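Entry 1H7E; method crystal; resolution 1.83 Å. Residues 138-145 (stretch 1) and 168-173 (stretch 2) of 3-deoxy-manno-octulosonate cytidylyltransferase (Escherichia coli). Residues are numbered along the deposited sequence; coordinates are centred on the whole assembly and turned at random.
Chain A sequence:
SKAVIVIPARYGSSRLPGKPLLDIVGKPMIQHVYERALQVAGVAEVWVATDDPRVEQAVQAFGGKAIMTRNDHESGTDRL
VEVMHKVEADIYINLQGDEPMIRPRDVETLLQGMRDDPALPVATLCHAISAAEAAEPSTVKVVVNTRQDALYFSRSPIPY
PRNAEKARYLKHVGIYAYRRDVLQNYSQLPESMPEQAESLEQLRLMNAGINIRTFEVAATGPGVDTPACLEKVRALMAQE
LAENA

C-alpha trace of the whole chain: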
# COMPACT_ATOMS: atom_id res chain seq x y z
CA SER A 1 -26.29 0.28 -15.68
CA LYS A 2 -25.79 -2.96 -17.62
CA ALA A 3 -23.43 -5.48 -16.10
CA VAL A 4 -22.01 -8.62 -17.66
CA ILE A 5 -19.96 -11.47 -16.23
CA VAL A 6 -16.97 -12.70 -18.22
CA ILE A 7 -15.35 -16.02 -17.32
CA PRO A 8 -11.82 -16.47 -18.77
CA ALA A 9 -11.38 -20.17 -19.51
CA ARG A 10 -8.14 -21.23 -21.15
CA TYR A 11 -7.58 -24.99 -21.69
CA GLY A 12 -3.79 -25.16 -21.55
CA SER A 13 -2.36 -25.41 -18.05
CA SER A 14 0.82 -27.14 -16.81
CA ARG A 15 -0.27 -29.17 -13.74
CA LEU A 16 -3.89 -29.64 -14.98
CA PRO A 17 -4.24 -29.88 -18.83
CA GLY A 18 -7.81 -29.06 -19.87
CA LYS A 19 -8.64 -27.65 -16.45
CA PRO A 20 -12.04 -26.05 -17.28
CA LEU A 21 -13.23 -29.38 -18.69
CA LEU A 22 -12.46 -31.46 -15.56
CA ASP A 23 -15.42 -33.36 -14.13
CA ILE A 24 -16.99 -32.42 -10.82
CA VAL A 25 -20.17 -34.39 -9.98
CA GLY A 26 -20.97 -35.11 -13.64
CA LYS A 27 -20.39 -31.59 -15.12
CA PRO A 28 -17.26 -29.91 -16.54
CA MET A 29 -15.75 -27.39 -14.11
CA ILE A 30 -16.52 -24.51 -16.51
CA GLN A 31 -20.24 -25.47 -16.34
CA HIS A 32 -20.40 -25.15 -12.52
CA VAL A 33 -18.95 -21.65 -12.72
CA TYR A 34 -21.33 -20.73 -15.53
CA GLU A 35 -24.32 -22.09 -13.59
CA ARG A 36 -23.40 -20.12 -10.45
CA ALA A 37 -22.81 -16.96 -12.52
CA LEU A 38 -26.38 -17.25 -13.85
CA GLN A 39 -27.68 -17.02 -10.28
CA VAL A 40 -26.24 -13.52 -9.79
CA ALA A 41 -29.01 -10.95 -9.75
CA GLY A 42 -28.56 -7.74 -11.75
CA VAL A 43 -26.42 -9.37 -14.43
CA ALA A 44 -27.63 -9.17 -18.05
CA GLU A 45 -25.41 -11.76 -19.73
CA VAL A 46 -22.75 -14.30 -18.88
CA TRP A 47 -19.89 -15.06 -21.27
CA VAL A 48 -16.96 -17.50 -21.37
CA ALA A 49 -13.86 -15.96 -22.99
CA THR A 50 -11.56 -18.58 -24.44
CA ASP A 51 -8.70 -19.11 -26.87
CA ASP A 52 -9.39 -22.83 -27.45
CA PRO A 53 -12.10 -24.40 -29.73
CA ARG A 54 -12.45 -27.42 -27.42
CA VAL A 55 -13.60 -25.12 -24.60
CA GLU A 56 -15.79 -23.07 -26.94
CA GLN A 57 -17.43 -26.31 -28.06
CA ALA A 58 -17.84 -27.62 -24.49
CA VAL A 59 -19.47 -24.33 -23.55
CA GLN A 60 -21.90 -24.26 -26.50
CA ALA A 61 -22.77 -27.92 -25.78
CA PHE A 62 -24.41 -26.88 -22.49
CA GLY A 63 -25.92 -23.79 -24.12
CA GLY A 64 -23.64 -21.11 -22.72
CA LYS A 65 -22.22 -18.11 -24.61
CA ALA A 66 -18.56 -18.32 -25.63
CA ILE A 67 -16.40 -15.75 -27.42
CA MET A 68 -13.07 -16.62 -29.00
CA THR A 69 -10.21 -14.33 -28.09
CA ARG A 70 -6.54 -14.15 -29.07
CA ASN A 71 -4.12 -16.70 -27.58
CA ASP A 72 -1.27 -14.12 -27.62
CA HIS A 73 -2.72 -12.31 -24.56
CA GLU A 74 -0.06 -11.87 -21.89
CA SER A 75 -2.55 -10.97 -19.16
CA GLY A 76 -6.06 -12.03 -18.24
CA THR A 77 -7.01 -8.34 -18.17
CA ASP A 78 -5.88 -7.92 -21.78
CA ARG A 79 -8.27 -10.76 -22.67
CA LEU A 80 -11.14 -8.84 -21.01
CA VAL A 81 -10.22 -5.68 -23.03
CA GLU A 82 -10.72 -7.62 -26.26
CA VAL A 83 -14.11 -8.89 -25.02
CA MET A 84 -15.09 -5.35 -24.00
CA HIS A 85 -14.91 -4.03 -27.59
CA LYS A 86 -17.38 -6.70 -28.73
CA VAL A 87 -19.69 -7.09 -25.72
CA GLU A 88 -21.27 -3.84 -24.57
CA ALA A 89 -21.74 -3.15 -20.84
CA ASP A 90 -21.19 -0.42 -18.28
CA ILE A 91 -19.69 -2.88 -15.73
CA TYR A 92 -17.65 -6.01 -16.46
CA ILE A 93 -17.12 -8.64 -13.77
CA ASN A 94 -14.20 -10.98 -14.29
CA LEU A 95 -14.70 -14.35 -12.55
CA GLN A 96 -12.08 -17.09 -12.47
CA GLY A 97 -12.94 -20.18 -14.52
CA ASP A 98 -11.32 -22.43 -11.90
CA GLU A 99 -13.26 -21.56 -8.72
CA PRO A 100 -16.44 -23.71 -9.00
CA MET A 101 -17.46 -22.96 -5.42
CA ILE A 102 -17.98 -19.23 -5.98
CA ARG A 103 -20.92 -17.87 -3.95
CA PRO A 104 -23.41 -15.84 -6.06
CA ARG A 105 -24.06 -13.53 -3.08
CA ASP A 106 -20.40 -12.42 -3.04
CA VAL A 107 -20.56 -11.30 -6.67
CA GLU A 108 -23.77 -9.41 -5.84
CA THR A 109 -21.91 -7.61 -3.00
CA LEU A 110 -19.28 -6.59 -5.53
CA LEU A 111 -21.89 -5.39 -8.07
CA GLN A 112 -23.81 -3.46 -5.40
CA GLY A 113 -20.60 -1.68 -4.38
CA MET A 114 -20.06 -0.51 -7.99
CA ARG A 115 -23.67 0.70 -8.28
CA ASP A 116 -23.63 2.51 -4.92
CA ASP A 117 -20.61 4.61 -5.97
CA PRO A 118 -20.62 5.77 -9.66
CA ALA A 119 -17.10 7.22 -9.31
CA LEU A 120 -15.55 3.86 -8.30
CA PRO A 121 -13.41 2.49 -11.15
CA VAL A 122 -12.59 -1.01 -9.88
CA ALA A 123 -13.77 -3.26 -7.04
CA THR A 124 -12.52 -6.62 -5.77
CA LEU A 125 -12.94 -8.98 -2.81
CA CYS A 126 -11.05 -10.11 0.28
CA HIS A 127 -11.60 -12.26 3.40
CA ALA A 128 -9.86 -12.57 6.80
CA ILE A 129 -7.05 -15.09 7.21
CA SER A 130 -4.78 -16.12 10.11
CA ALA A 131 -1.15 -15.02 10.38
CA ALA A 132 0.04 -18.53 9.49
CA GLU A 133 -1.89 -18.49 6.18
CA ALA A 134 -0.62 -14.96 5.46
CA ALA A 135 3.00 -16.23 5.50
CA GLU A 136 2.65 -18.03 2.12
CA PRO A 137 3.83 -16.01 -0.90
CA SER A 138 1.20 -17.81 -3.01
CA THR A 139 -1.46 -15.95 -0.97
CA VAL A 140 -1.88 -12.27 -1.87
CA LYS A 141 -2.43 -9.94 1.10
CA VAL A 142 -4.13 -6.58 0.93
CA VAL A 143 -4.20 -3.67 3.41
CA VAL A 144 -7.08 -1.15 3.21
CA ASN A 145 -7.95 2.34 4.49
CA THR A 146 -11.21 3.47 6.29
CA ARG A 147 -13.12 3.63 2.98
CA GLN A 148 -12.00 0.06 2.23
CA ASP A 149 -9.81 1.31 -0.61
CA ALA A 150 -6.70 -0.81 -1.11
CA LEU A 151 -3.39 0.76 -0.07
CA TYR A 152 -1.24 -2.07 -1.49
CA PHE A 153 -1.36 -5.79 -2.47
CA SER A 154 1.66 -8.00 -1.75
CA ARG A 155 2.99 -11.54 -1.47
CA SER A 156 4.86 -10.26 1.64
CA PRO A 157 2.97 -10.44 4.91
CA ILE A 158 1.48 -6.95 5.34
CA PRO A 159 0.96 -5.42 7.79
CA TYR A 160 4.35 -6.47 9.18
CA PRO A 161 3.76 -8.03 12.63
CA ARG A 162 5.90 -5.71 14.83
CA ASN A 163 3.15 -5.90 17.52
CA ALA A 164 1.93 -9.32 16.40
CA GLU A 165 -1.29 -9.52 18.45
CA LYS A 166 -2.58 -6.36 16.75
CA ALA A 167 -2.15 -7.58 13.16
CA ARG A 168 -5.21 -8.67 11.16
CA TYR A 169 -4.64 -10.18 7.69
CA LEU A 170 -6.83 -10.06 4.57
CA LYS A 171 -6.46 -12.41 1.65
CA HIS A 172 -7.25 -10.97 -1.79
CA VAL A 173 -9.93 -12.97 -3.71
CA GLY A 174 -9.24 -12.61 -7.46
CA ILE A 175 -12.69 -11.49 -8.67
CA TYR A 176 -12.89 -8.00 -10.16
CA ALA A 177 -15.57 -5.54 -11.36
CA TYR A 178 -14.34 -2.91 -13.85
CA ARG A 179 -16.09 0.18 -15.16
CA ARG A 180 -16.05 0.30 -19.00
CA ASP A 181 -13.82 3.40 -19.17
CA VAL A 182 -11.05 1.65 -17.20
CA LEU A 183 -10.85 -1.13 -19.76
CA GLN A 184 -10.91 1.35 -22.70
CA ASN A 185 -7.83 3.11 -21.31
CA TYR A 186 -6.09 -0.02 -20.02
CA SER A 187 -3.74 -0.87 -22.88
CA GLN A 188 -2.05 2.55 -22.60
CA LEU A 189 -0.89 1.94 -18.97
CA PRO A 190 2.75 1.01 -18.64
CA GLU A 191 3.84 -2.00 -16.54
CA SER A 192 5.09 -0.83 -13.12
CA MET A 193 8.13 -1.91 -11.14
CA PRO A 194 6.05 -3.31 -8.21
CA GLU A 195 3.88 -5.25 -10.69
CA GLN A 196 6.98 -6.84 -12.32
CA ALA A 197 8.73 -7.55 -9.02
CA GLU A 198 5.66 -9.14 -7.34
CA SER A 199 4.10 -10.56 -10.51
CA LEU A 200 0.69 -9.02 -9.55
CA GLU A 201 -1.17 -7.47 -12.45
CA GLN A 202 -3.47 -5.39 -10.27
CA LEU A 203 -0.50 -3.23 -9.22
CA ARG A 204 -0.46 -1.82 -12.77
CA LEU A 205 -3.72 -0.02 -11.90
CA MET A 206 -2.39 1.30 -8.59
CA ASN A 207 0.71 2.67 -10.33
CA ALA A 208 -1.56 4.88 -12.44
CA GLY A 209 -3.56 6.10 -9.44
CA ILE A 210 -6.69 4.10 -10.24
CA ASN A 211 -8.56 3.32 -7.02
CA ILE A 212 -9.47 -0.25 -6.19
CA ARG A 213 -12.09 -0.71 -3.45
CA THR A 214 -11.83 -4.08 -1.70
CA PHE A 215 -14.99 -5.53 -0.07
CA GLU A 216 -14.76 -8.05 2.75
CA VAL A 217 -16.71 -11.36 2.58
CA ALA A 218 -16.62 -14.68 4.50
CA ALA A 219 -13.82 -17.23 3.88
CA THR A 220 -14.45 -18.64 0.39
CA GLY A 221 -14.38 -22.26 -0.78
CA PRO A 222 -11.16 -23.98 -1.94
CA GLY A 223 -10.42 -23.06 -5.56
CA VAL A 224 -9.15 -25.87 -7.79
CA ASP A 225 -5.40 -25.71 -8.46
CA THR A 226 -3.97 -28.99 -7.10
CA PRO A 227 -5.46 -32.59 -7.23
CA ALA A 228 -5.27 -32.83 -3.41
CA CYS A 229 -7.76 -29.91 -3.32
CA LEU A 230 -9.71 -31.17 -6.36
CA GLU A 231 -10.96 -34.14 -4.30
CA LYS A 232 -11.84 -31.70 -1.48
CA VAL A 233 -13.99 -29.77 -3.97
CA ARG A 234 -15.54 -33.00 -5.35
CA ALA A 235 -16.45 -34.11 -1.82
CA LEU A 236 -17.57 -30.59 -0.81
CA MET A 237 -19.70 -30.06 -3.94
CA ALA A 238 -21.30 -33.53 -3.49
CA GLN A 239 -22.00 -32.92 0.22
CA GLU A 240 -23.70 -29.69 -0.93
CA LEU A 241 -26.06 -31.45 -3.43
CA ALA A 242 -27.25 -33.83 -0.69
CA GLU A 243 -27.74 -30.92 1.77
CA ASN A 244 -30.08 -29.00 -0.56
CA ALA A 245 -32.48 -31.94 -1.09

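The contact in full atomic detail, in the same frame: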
# COMPACT_ATOMS: atom_id res chain seq x y z
N SER A 138 2.22 -17.45 -2.01
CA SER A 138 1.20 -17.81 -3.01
C SER A 138 -0.16 -17.18 -2.65
O SER A 138 -1.09 -17.20 -3.45
CB SER A 138 1.07 -19.34 -3.14
OG SER A 138 0.73 -19.93 -1.89
N THR A 139 -0.25 -16.63 -1.44
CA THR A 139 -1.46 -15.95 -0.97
C THR A 139 -1.17 -14.46 -1.05
O THR A 139 -0.13 -14.01 -0.57
CB THR A 139 -1.80 -16.36 0.47
OG1 THR A 139 -2.27 -17.70 0.45
CG2 THR A 139 -2.91 -15.49 1.05
N VAL A 140 -2.06 -13.71 -1.70
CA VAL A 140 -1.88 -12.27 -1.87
C VAL A 140 -2.61 -11.55 -0.74
O VAL A 140 -3.78 -11.82 -0.48
CB VAL A 140 -2.42 -11.80 -3.27
CG1 VAL A 140 -2.20 -10.30 -3.48
CG2 VAL A 140 -1.73 -12.60 -4.36
N LYS A 141 -1.87 -10.71 -0.01
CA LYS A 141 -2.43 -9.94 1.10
C LYS A 141 -2.78 -8.54 0.60
O LYS A 141 -2.18 -8.04 -0.37
CB LYS A 141 -1.42 -9.83 2.26
CG LYS A 141 -1.35 -11.07 3.19
CD LYS A 141 -0.79 -12.32 2.54
CE LYS A 141 0.64 -12.15 1.99
NZ LYS A 141 1.27 -13.48 1.64
N VAL A 142 -3.76 -7.93 1.24
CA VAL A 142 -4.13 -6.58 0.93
C VAL A 142 -4.34 -5.82 2.25
O VAL A 142 -4.75 -6.41 3.25
CB VAL A 142 -5.42 -6.51 0.03
CG1 VAL A 142 -6.61 -7.21 0.70
CG2 VAL A 142 -5.77 -5.05 -0.31
N VAL A 143 -3.99 -4.54 2.26
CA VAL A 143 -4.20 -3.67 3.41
C VAL A 143 -5.10 -2.55 2.88
O VAL A 143 -4.82 -2.03 1.79
CB VAL A 143 -2.87 -3.07 3.93
CG1 VAL A 143 -3.17 -2.02 5.00
CG2 VAL A 143 -2.02 -4.19 4.53
N VAL A 144 -6.12 -2.17 3.64
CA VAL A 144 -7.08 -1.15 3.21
C VAL A 144 -7.21 0.01 4.17
O VAL A 144 -6.84 -0.11 5.32
CB VAL A 144 -8.51 -1.78 3.00
CG1 VAL A 144 -8.45 -2.99 2.03
CG2 VAL A 144 -9.10 -2.22 4.34
N ASN A 145 -7.73 1.14 3.68
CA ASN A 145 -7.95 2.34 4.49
C ASN A 145 -9.40 2.35 5.05
O ASN A 145 -10.10 1.35 4.89
CB ASN A 145 -7.60 3.64 3.71
CG ASN A 145 -8.54 3.94 2.55
OD1 ASN A 145 -9.59 3.33 2.38
ND2 ASN A 145 -8.15 4.90 1.72
N ARG A 168 -4.06 -7.97 11.72
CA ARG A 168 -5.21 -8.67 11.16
C ARG A 168 -4.90 -8.74 9.64
O ARG A 168 -4.50 -7.74 9.04
CB ARG A 168 -6.49 -7.89 11.43
CG ARG A 168 -7.74 -8.63 11.03
CD ARG A 168 -9.01 -7.90 11.48
NE ARG A 168 -10.20 -8.64 11.05
CZ ARG A 168 -10.87 -8.41 9.91
NH1 ARG A 168 -10.49 -7.45 9.07
NH2 ARG A 168 -11.90 -9.19 9.60
N TYR A 169 -4.95 -9.94 9.09
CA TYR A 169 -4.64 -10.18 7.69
C TYR A 169 -5.87 -10.40 6.81
O TYR A 169 -6.87 -10.98 7.26
CB TYR A 169 -3.69 -11.37 7.55
CG TYR A 169 -2.34 -11.09 8.17
CD1 TYR A 169 -1.40 -10.36 7.46
CD2 TYR A 169 -2.07 -11.44 9.50
CE1 TYR A 169 -0.20 -9.96 8.05
CE2 TYR A 169 -0.87 -11.04 10.11
CZ TYR A 169 0.05 -10.31 9.37
OH TYR A 169 1.23 -9.89 9.93
N LEU A 170 -5.77 -9.91 5.57
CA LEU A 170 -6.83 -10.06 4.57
C LEU A 170 -6.25 -10.68 3.33
O LEU A 170 -5.23 -10.23 2.83
CB LEU A 170 -7.43 -8.70 4.18
CG LEU A 170 -8.23 -7.95 5.24
CD1 LEU A 170 -8.51 -6.52 4.78
CD2 LEU A 170 -9.53 -8.71 5.55
N LYS A 171 -6.87 -11.76 2.87
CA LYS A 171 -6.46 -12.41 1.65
C LYS A 171 -7.28 -11.81 0.49
O LYS A 171 -8.51 -11.65 0.59
CB LYS A 171 -6.74 -13.91 1.73
CG LYS A 171 -6.53 -14.63 0.41
CD LYS A 171 -6.88 -16.10 0.54
CE LYS A 171 -6.57 -16.83 -0.74
NZ LYS A 171 -6.56 -18.30 -0.52
N HIS A 172 -6.60 -11.51 -0.61
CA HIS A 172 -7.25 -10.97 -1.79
C HIS A 172 -7.88 -12.14 -2.58
O HIS A 172 -7.24 -13.17 -2.79
CB HIS A 172 -6.21 -10.25 -2.65
CG HIS A 172 -6.73 -9.81 -3.99
ND1 HIS A 172 -7.95 -9.18 -4.15
CD2 HIS A 172 -6.20 -9.93 -5.23
CE1 HIS A 172 -8.15 -8.94 -5.44
NE2 HIS A 172 -7.10 -9.38 -6.11
N VAL A 173 -9.17 -11.98 -2.93
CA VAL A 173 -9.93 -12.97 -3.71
C VAL A 173 -9.99 -12.37 -5.13
O VAL A 173 -10.60 -11.32 -5.32
CB VAL A 173 -11.38 -13.16 -3.15
CG1 VAL A 173 -12.19 -14.10 -4.05
CG2 VAL A 173 -11.32 -13.72 -1.72
O HOH W 1 -4.68 -14.79 -2.84
O HOH W 2 -3.53 -8.06 5.12
O HOH W 3 -4.99 -6.26 6.68

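Two strand segments cross steeply here, at 113° between their N-to-C directions, and so can share backbone pairing only briefly. The pairing is a single bridge between Lys141 and Lys171, whose CA atoms lie 4.8 Å apart. Two hydrogen bonds secure it: His172 N gives to Val140 O at 2.8 Å, nearly straight at 173°, and Val142 N gives to Leu170 O at 3.2 Å, more bent at 153°. The same two carbonyls also receive CA-H...O contacts, Val140 O from Lys171 CA at 3.5 Å and Leu170 O from Lys141 CA at 3.3 Å.

Water extends the same pairs. Val140 N and His172 O, too far apart to bond directly, are joined by water 1, which accepts from Val140 N (3.1 Å) and donates to His172 O (3.0 Å). On the other flank, water 2 accepts from Leu170 N at 2.9 Å and lies 2.8 Å from Val142 O.

Among the side chains, Leu170 loses the most surface to the other stretch. Its CB packs 3.9 Å from Val142 CG1, and its CD1 reaches to 4.4 Å from Val144 CG2, so alternate valines line up beside one leucine. Branched valines suit extended backbone, and their methyls fill this space without needing polar partners. Val140 CG1 similarly lies 4.1 Å from His172 CB; both ring nitrogens of that buried histidine are hydrogen-bonded elsewhere in the structure.

The bridged lysines both point away overall, yet their aliphatic portions contribute. Lys171, all t, runs extended, with its CG 3.8 Å from Thr139 CG2. Lys141 instead folds back through m, p, p, t: its CG lies 4.3 Å from Tyr169 CD1, while NZ donates to Thr139 O at 2.7 Å. The design rule is economical: one short backbone bridge, water at its margins, and methyl-rich packing alongside, with buried polar ends satisfied.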